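Local structure of putative Hit-like protein involved in cell-cycle regulation (Streptococcus mutans, 3L7X) at residues A[72-83]-A[127-138]. The protein binds zinc and is probably a nucleotide hydrolase or transferase of the histidine triad (HIT) family, with a putative role in cell-cycle regulation. Sequence-based numbering, arbitrary orientation.
Sequences HTLVIPKEHVRN and QTVFHAHVHLVP. With ZN (zinc ion), chain B; NA (sodium ion), chain C.
Strand 134-138, which begins within the histidine triad motif of the HIT fold, pairs antiparallel with strand 73-77, and the loop after strand 73-77 and the loop leading into 134-138 supply His80 and His131 to a zinc site. Register is set by two hydrogen-bonded pairs, Thr73 with Leu136 and Val75 with Val134, flanking the non-hydrogen-bonded pair Leu74 and His135. On the Val75 face, Val75 CG2 meets Leu136 CD1 at 3.7 Å, where Leu136 also packs on Ile102 and Leu106 of helix 99-110. On the other face, Leu74 CD2 lies over the His135 ring, 3.7 Å from its centroid, a CH-pi contact, while Leu74 CD1 approaches His133 CD2. These two imidazoles turn their NE2 atoms to a sodium ion, 2.8 Å from His133 NE2. His133, predicted to carry the AMP intermediate, is fixed in rotation by its ND1-H, which bonds His131 O in the ring plane (2.8 Å, 169°).

With CG anti to its backbone N (chi1 -179°), the His131 ring is carried out toward the 78-83 loop, where ND1 meets zinc at 2.1 Å while NE2-H gives an in-plane bond to Pro77 O (2.8 Å). His80 ND1 is the second ligand, its ring at 86° to that of His131, and Cys38 and Cys41 complete the site. Beyond the metal, Gln127 NE2 donates to Arg82 O, and Asn83 ND2 reaches a lone pair of Gln127 OE1 at 3.2 Å. Glu122 ties this group together: its OE2 also accepts from Asn83 ND2 and its N donates to Gln127 OE1. The Arg82 guanidinium presents one face to Phe130 CD1, with NE salt-bridged to Glu122. With ND1 on zinc and NE2 bonded to a carbonyl, His131 appears structural, consistent with zinc tying the loop after strand 73-77, and the NE2 bond the strand end itself, to the triad motif.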
loop_
_atom_site.group_PDB
_atom_site.type_symbol
_atom_site.label_atom_id
_atom_site.label_comp_id
_atom_site.label_asym_id
_atom_site.label_seq_id
_atom_site.Cartn_x
_atom_site.Cartn_y
_atom_site.Cartn_z
ATOM N N HIS A 72 8.090 10.675 7.171
ATOM C CA HIS A 72 7.899 9.945 5.903
ATOM C C HIS A 72 8.992 8.880 5.862
ATOM O O HIS A 72 10.211 9.205 6.007
ATOM C CB HIS A 72 8.066 10.980 4.795
ATOM C CG HIS A 72 8.072 10.480 3.378
ATOM N ND1 HIS A 72 7.590 9.251 2.923
ATOM C CD2 HIS A 72 8.487 11.146 2.277
ATOM C CE1 HIS A 72 7.713 9.210 1.591
ATOM N NE2 HIS A 72 8.220 10.363 1.192
ATOM N N THR A 73 8.569 7.607 5.659
ATOM C CA THR A 73 9.498 6.454 5.759
ATOM C C THR A 73 9.312 5.578 4.546
ATOM O O THR A 73 8.166 5.494 4.029
ATOM C CB THR A 73 9.121 5.604 7.084
ATOM O OG1 THR A 73 9.511 6.388 8.211
ATOM C CG2 THR A 73 9.885 4.290 7.150
ATOM N N LEU A 74 10.387 4.903 4.077
ATOM C CA LEU A 74 10.223 3.911 3.042
ATOM C C LEU A 74 10.499 2.573 3.705
ATOM O O LEU A 74 11.456 2.435 4.496
ATOM C CB LEU A 74 11.247 4.030 1.854
ATOM C CG LEU A 74 11.168 5.355 1.104
ATOM C CD1 LEU A 74 12.093 5.309 -0.114
ATOM C CD2 LEU A 74 9.679 5.628 0.578
ATOM N N VAL A 75 9.669 1.586 3.372
ATOM C CA VAL A 75 9.923 0.191 3.802
ATOM C C VAL A 75 10.241 -0.616 2.555
ATOM O O VAL A 75 9.492 -0.580 1.583
ATOM C CB VAL A 75 8.665 -0.407 4.486
ATOM C CG1 VAL A 75 8.978 -1.835 5.023
ATOM C CG2 VAL A 75 8.181 0.550 5.624
ATOM N N ILE A 76 11.424 -1.259 2.547
ATOM C CA ILE A 76 11.839 -2.014 1.359
ATOM C C ILE A 76 12.155 -3.462 1.658
ATOM O O ILE A 76 12.564 -3.782 2.748
ATOM C CB ILE A 76 13.061 -1.338 0.665
ATOM C CG1 ILE A 76 14.314 -1.479 1.546
ATOM C CG2 ILE A 76 12.774 0.157 0.441
ATOM C CD1 ILE A 76 15.602 -0.949 0.788
ATOM N N PRO A 77 11.963 -4.348 0.678
ATOM C CA PRO A 77 12.468 -5.718 0.914
ATOM C C PRO A 77 13.985 -5.746 0.753
ATOM O O PRO A 77 14.479 -5.014 -0.065
ATOM C CB PRO A 77 11.855 -6.522 -0.234
ATOM C CG PRO A 77 11.523 -5.540 -1.301
ATOM C CD PRO A 77 11.448 -4.151 -0.684
ATOM N N LYS A 78 14.677 -6.562 1.530
ATOM C CA LYS A 78 16.109 -6.751 1.309
ATOM C C LYS A 78 16.372 -7.444 -0.022
ATOM O O LYS A 78 17.371 -7.162 -0.676
ATOM C CB LYS A 78 16.666 -7.505 2.486
ATOM C CG LYS A 78 16.700 -6.608 3.698
ATOM C CD LYS A 78 17.477 -7.249 4.822
ATOM C CE LYS A 78 17.762 -6.264 5.933
ATOM N NZ LYS A 78 18.532 -6.972 7.000
ATOM N N GLU A 79 15.516 -8.390 -0.384
ATOM C CA GLU A 79 15.575 -9.009 -1.689
ATOM C C GLU A 79 15.052 -8.039 -2.758
ATOM O O GLU A 79 13.915 -7.543 -2.642
ATOM C CB GLU A 79 14.738 -10.311 -1.700
ATOM C CG GLU A 79 14.663 -10.929 -3.099
ATOM C CD GLU A 79 13.725 -12.093 -3.143
ATOM O OE1 GLU A 79 14.185 -13.224 -3.332
ATOM O OE2 GLU A 79 12.511 -11.904 -2.951
ATOM N N HIS A 80 15.854 -7.776 -3.780
ATOM C CA HIS A 80 15.458 -6.840 -4.822
ATOM C C HIS A 80 14.285 -7.419 -5.626
ATOM O O HIS A 80 14.278 -8.582 -6.032
ATOM C CB HIS A 80 16.635 -6.541 -5.781
ATOM C CG HIS A 80 16.245 -5.631 -6.911
ATOM N ND1 HIS A 80 16.504 -4.288 -6.891
ATOM C CD2 HIS A 80 15.563 -5.862 -8.061
ATOM C CE1 HIS A 80 16.041 -3.725 -7.998
ATOM N NE2 HIS A 80 15.447 -4.659 -8.721
ATOM N N VAL A 81 13.277 -6.567 -5.829
ATOM C CA VAL A 81 12.249 -6.779 -6.811
ATOM C C VAL A 81 11.820 -5.411 -7.323
ATOM O O VAL A 81 11.955 -4.437 -6.604
ATOM C CB VAL A 81 11.066 -7.584 -6.178
ATOM C CG1 VAL A 81 10.433 -6.794 -4.946
ATOM C CG2 VAL A 81 9.984 -7.882 -7.284
ATOM N N ARG A 82 11.341 -5.303 -8.558
ATOM C CA ARG A 82 11.204 -3.958 -9.148
ATOM C C ARG A 82 10.108 -3.111 -8.427
ATOM O O ARG A 82 10.320 -1.928 -8.174
ATOM C CB ARG A 82 10.894 -4.049 -10.633
ATOM C CG ARG A 82 10.808 -2.733 -11.357
ATOM C CD ARG A 82 10.552 -3.018 -12.815
ATOM N NE ARG A 82 10.259 -1.854 -13.663
ATOM C CZ ARG A 82 11.202 -1.193 -14.359
ATOM N NH1 ARG A 82 12.488 -1.598 -14.280
ATOM N NH2 ARG A 82 10.859 -0.196 -15.181
ATOM N N ASN A 83 8.955 -3.734 -8.182
ATOM C CA ASN A 83 7.784 -3.042 -7.623
ATOM C C ASN A 83 6.741 -4.131 -7.347
ATOM O O ASN A 83 6.999 -5.316 -7.547
ATOM C CB ASN A 83 7.283 -1.938 -8.600
ATOM C CG ASN A 83 6.954 -2.491 -9.983
ATOM O OD1 ASN A 83 6.551 -3.669 -10.114
ATOM N ND2 ASN A 83 7.094 -1.649 -11.020
ATOM N N GLN A 127 7.065 6.211 -9.884
ATOM C CA GLN A 127 8.303 5.443 -9.554
ATOM C C GLN A 127 9.548 5.932 -10.282
ATOM O O GLN A 127 9.589 6.007 -11.511
ATOM C CB GLN A 127 8.098 3.948 -9.808
ATOM C CG GLN A 127 9.238 3.152 -9.147
ATOM C CD GLN A 127 9.011 1.680 -9.194
ATOM O OE1 GLN A 127 8.199 1.212 -10.011
ATOM N NE2 GLN A 127 9.741 0.906 -8.346
ATOM N N THR A 128 10.601 6.192 -9.497
ATOM C CA THR A 128 11.885 6.576 -10.131
ATOM C C THR A 128 13.065 5.702 -9.702
ATOM O O THR A 128 14.066 5.578 -10.462
ATOM C CB THR A 128 12.230 8.039 -9.938
ATOM O OG1 THR A 128 12.688 8.223 -8.609
ATOM C CG2 THR A 128 11.025 8.925 -10.162
ATOM N N VAL A 129 12.939 5.099 -8.514
ATOM C CA VAL A 129 13.917 4.114 -8.044
ATOM C C VAL A 129 13.282 2.735 -8.193
ATOM O O VAL A 129 12.215 2.482 -7.643
ATOM C CB VAL A 129 14.300 4.363 -6.565
ATOM C CG1 VAL A 129 15.285 3.265 -6.067
ATOM C CG2 VAL A 129 14.929 5.765 -6.451
ATOM N N PHE A 130 13.934 1.871 -8.959
ATOM C CA PHE A 130 13.335 0.592 -9.362
ATOM C C PHE A 130 13.644 -0.588 -8.480
ATOM O O PHE A 130 13.880 -1.716 -8.970
ATOM C CB PHE A 130 13.501 0.403 -10.911
ATOM C CG PHE A 130 12.629 1.407 -11.679
ATOM C CD1 PHE A 130 11.302 1.143 -11.978
ATOM C CD2 PHE A 130 13.128 2.680 -12.026
ATOM C CE1 PHE A 130 10.510 2.101 -12.621
ATOM C CE2 PHE A 130 12.312 3.653 -12.644
ATOM C CZ PHE A 130 10.989 3.334 -12.949
ATOM N N HIS A 131 13.516 -0.348 -7.155
ATOM C CA HIS A 131 13.522 -1.404 -6.136
ATOM C C HIS A 131 12.299 -1.088 -5.310
ATOM O O HIS A 131 12.125 0.061 -4.915
ATOM C CB HIS A 131 14.756 -1.199 -5.277
ATOM C CG HIS A 131 14.938 -2.207 -4.196
ATOM N ND1 HIS A 131 16.119 -2.886 -4.061
ATOM C CD2 HIS A 131 14.167 -2.582 -3.151
ATOM C CE1 HIS A 131 16.072 -3.669 -3.003
ATOM N NE2 HIS A 131 14.886 -3.494 -2.414
ATOM N N ALA A 132 11.493 -2.100 -5.103
ATOM C CA ALA A 132 10.141 -1.858 -4.523
ATOM C C ALA A 132 10.278 -1.094 -3.234
ATOM O O ALA A 132 11.096 -1.463 -2.376
ATOM C CB ALA A 132 9.459 -3.238 -4.311
ATOM N N HIS A 133 9.408 -0.073 -2.998
ATOM C CA HIS A 133 9.465 0.600 -1.707
ATOM C C HIS A 133 8.026 1.020 -1.371
ATOM O O HIS A 133 7.286 1.459 -2.267
ATOM C CB HIS A 133 10.384 1.848 -1.723
ATOM C CG HIS A 133 10.262 2.724 -2.927
ATOM N ND1 HIS A 133 10.772 2.342 -4.150
ATOM C CD2 HIS A 133 9.831 4.009 -3.076
ATOM C CE1 HIS A 133 10.632 3.341 -5.018
ATOM N NE2 HIS A 133 10.072 4.361 -4.393
ATOM N N VAL A 134 7.649 0.824 -0.101
ATOM C CA VAL A 134 6.340 1.273 0.363
ATOM C C VAL A 134 6.495 2.498 1.191
ATOM O O VAL A 134 7.286 2.550 2.188
ATOM C CB VAL A 134 5.694 0.168 1.227
ATOM C CG1 VAL A 134 4.234 0.624 1.672
ATOM C CG2 VAL A 134 5.654 -1.129 0.453
ATOM N N HIS A 135 5.814 3.575 0.781
ATOM C CA HIS A 135 5.914 4.823 1.561
ATOM C C HIS A 135 4.947 4.732 2.772
ATOM O O HIS A 135 3.822 4.283 2.602
ATOM C CB HIS A 135 5.336 5.995 0.793
ATOM C CG HIS A 135 6.083 6.343 -0.459
ATOM N ND1 HIS A 135 6.912 7.444 -0.532
ATOM C CD2 HIS A 135 6.101 5.763 -1.677
ATOM C CE1 HIS A 135 7.430 7.518 -1.745
ATOM N NE2 HIS A 135 6.951 6.511 -2.467
ATOM N N LEU A 136 5.421 5.184 3.933
ATOM C CA LEU A 136 4.498 5.424 5.112
ATOM C C LEU A 136 4.558 6.914 5.303
ATOM O O LEU A 136 5.617 7.448 5.593
ATOM C CB LEU A 136 5.006 4.704 6.355
ATOM C CG LEU A 136 5.297 3.205 6.188
ATOM C CD1 LEU A 136 5.744 2.588 7.556
ATOM C CD2 LEU A 136 4.122 2.449 5.670
ATOM N N VAL A 137 3.448 7.609 5.091
ATOM C CA VAL A 137 3.430 9.086 5.079
ATOM C C VAL A 137 2.509 9.492 6.243
ATOM O O VAL A 137 1.241 9.481 6.115
ATOM C CB VAL A 137 2.850 9.628 3.768
ATOM C CG1 VAL A 137 2.851 11.146 3.757
ATOM C CG2 VAL A 137 3.632 9.069 2.536
ATOM N N PRO A 138 3.101 9.882 7.363
ATOM C CA PRO A 138 2.244 10.376 8.489
ATOM C C PRO A 138 1.483 11.615 8.054
ATOM O O PRO A 138 1.982 12.471 7.274
ATOM C CB PRO A 138 3.300 10.716 9.562
ATOM C CG PRO A 138 4.459 9.700 9.284
ATOM C CD PRO A 138 4.534 9.850 7.731
HETATM ZN ZN ZN B . 17.651 -3.149 -5.489
HETATM NA NA NA C . 7.800 5.741 -5.176
HETATM O O HOH W 1 6.731 3.218 -4.323
HETATM O O HOH W 2 7.553 8.098 -6.235
#